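Local coordinates for Afp2 (Serratia entomophila, PDB 6RBN), which forms, together with Afp3, part of the contractile sheath around the inner tube of the anti-feeding prophage, a phage-tail-like particle that probably works as an injection system, at residues V311-D316 with M329-G334. Numbering follows the deposited sequence.
Sequences VQVGKD and MIIKIG
Gln312 and Lys332 both hold CG between the backbone N and the carbonyl carbon (chi1 58° and 61°). Paired across the strands, the two side chains share a face of the antiparallel sheet, and these torsions bring their CG atoms together. They cross at a slant, CG of Gln312 lying 3.9 Å from CG of Lys332. The Gln312 amide NE2 rests against the Lys332 methylenes. Their backbones form the hydrogen-bonded pair: Lys332 N binds Gln312 O at 3.3 Å, and the return bond from Gln312 N to Lys332 O is weak. Val311 and Ile333, a non-hydrogen-bonded pair, share the opposite face, with CG2 of Val311 4.0 Å from CG1 of Ile333. CG1 of Val311, anti to its own backbone N, meets CG2 of Ile331. Ile331 turns its CD1 to Val313 CG2 at 3.7 Å. Val311 also packs on helix 277-295, at Lys284 and Val287. Lys332 NZ donates a hydrogen bond to Ser17 O of a neighbouring Afp3 chain, and Gln312 NE2 a weak one to Ala19 O of that chain. Strand 328-335 joins a parallel beta ladder with a strand of another Afp3 chain, so this two-stranded antiparallel sheet becomes part of an intersubunit sheet, as in other contractile sheaths.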
ATOM      1  N   VAL C 311      26.842 -33.922  51.343  1.00 63.32           N
ATOM      2  CA  VAL C 311      26.982 -34.824  50.207  1.00 63.32           C
ATOM      3  C   VAL C 311      27.629 -34.034  49.084  1.00 63.32           C
ATOM      4  O   VAL C 311      27.192 -32.918  48.786  1.00 63.32           O
ATOM      5  CB  VAL C 311      25.624 -35.393  49.750  1.00 63.32           C
ATOM      6  CG1 VAL C 311      25.791 -36.265  48.525  1.00 63.32           C
ATOM      7  CG2 VAL C 311      24.964 -36.182  50.854  1.00 63.32           C
ATOM      8  N   GLN C 312      28.670 -34.590  48.468  1.00 66.75           N
ATOM      9  CA  GLN C 312      29.313 -33.901  47.361  1.00 66.75           C
ATOM     10  C   GLN C 312      29.853 -34.879  46.328  1.00 66.75           C
ATOM     11  O   GLN C 312      30.344 -35.958  46.666  1.00 66.75           O
ATOM     12  CB  GLN C 312      30.417 -32.972  47.871  1.00 66.75           C
ATOM     13  CG  GLN C 312      31.493 -33.631  48.678  1.00 66.75           C
ATOM     14  CD  GLN C 312      32.433 -32.621  49.281  1.00 66.75           C
ATOM     15  OE1 GLN C 312      32.325 -31.426  49.013  1.00 66.75           O
ATOM     16  NE2 GLN C 312      33.341 -33.084  50.120  1.00 66.75           N
ATOM     17  N   VAL C 313      29.741 -34.481  45.063  1.00 69.99           N
ATOM     18  CA  VAL C 313      30.183 -35.260  43.912  1.00 69.99           C
ATOM     19  C   VAL C 313      30.469 -34.295  42.764  1.00 69.99           C
ATOM     20  O   VAL C 313      29.724 -33.331  42.545  1.00 69.99           O
ATOM     21  CB  VAL C 313      29.143 -36.344  43.548  1.00 69.99           C
ATOM     22  CG1 VAL C 313      27.760 -35.755  43.354  1.00 69.99           C
ATOM     23  CG2 VAL C 313      29.556 -37.103  42.304  1.00 69.99           C
ATOM     24  N   GLY C 314      31.577 -34.502  42.058  1.00 74.60           N
ATOM     25  CA  GLY C 314      31.936 -33.590  40.990  1.00 74.60           C
ATOM     26  C   GLY C 314      32.891 -34.238  40.015  1.00 74.60           C
ATOM     27  O   GLY C 314      33.304 -35.386  40.183  1.00 74.60           O
ATOM     28  N   LYS C 315      33.236 -33.476  38.976  1.00 80.90           N
ATOM     29  CA  LYS C 315      34.116 -33.995  37.938  1.00 80.90           C
ATOM     30  C   LYS C 315      35.582 -33.803  38.315  1.00 80.90           C
ATOM     31  O   LYS C 315      36.459 -34.476  37.769  1.00 80.90           O
ATOM     32  CB  LYS C 315      33.786 -33.327  36.600  1.00 80.90           C
ATOM     33  CG  LYS C 315      34.387 -33.987  35.358  1.00 80.90           C
ATOM     34  CD  LYS C 315      35.602 -33.237  34.847  1.00 80.90           C
ATOM     35  CE  LYS C 315      36.182 -33.912  33.627  1.00 80.90           C
ATOM     36  NZ  LYS C 315      35.231 -33.864  32.489  1.00 80.90           N
ATOM     37  N   ASP C 316      35.872 -32.878  39.224  1.00 82.71           N
ATOM     38  CA  ASP C 316      37.184 -32.816  39.857  1.00 82.71           C
ATOM     39  C   ASP C 316      37.048 -32.508  41.341  1.00 82.71           C
ATOM     40  O   ASP C 316      37.873 -31.807  41.931  1.00 82.71           O
ATOM     41  CB  ASP C 316      38.100 -31.821  39.147  1.00 82.71           C
ATOM     42  CG  ASP C 316      37.500 -30.432  39.031  1.00 82.71           C
ATOM     43  OD1 ASP C 316      36.333 -30.230  39.428  1.00 82.71           O
ATOM     44  OD2 ASP C 316      38.205 -29.533  38.523  1.00 82.71           O
ATOM     45  N   MET C 329      31.655 -44.000  39.808  1.00 72.77           N
ATOM     46  CA  MET C 329      30.960 -42.806  40.271  1.00 72.77           C
ATOM     47  C   MET C 329      31.257 -42.681  41.754  1.00 72.77           C
ATOM     48  O   MET C 329      30.753 -43.472  42.555  1.00 72.77           O
ATOM     49  CB  MET C 329      29.457 -42.916  40.028  1.00 72.77           C
ATOM     50  CG  MET C 329      28.675 -41.675  40.368  1.00 72.77           C
ATOM     51  SD  MET C 329      26.912 -41.983  40.233  1.00 72.77           S
ATOM     52  CE  MET C 329      26.736 -42.199  38.472  1.00 72.77           C
ATOM     53  N   ILE C 330      32.073 -41.706  42.129  1.00 67.87           N
ATOM     54  CA  ILE C 330      32.537 -41.588  43.502  1.00 67.87           C
ATOM     55  C   ILE C 330      31.776 -40.463  44.182  1.00 67.87           C
ATOM     56  O   ILE C 330      31.883 -39.295  43.797  1.00 67.87           O
ATOM     57  CB  ILE C 330      34.049 -41.363  43.572  1.00 67.87           C
ATOM     58  CG1 ILE C 330      34.771 -42.594  43.043  1.00 67.87           C
ATOM     59  CG2 ILE C 330      34.467 -41.094  44.992  1.00 67.87           C
ATOM     60  CD1 ILE C 330      36.240 -42.419  42.928  1.00 67.87           C
ATOM     61  N   ILE C 331      31.001 -40.828  45.189  1.00 65.97           N
ATOM     62  CA  ILE C 331      30.363 -39.880  46.083  1.00 65.97           C
ATOM     63  C   ILE C 331      31.234 -39.824  47.331  1.00 65.97           C
ATOM     64  O   ILE C 331      32.074 -40.695  47.552  1.00 65.97           O
ATOM     65  CB  ILE C 331      28.924 -40.333  46.419  1.00 65.97           C
ATOM     66  CG1 ILE C 331      28.230 -40.916  45.189  1.00 65.97           C
ATOM     67  CG2 ILE C 331      28.061 -39.175  46.899  1.00 65.97           C
ATOM     68  CD1 ILE C 331      27.995 -39.955  44.058  1.00 65.97           C
ATOM     69  N   LYS C 332      31.075 -38.785  48.146  1.00 64.48           N
ATOM     70  CA  LYS C 332      31.534 -38.881  49.524  1.00 64.48           C
ATOM     71  C   LYS C 332      30.567 -38.148  50.436  1.00 64.48           C
ATOM     72  O   LYS C 332      30.163 -37.015  50.161  1.00 64.48           O
ATOM     73  CB  LYS C 332      32.975 -38.386  49.709  1.00 64.48           C
ATOM     74  CG  LYS C 332      33.298 -36.966  49.371  1.00 64.48           C
ATOM     75  CD  LYS C 332      34.751 -36.732  49.722  1.00 64.48           C
ATOM     76  CE  LYS C 332      35.664 -37.528  48.809  1.00 64.48           C
ATOM     77  NZ  LYS C 332      37.102 -37.257  49.072  1.00 64.48           N
ATOM     78  N   ILE C 333      30.170 -38.834  51.502  1.00 63.16           N
ATOM     79  CA  ILE C 333      29.089 -38.426  52.386  1.00 63.16           C
ATOM     80  C   ILE C 333      29.640 -38.409  53.802  1.00 63.16           C
ATOM     81  O   ILE C 333      30.296 -39.364  54.223  1.00 63.16           O
ATOM     82  CB  ILE C 333      27.896 -39.394  52.273  1.00 63.16           C
ATOM     83  CG1 ILE C 333      27.370 -39.425  50.840  1.00 63.16           C
ATOM     84  CG2 ILE C 333      26.785 -39.003  53.221  1.00 63.16           C
ATOM     85  CD1 ILE C 333      26.481 -40.578  50.534  1.00 63.16           C
ATOM     86  N   GLY C 334      29.400 -37.334  54.521  1.00 64.07           N
ATOM     87  CA  GLY C 334      29.762 -37.268  55.927  1.00 64.07           C
ATOM     88  C   GLY C 334      28.560 -36.855  56.742  1.00 64.07           C
ATOM     89  O   GLY C 334      27.786 -36.005  56.324  1.00 64.07           O
TER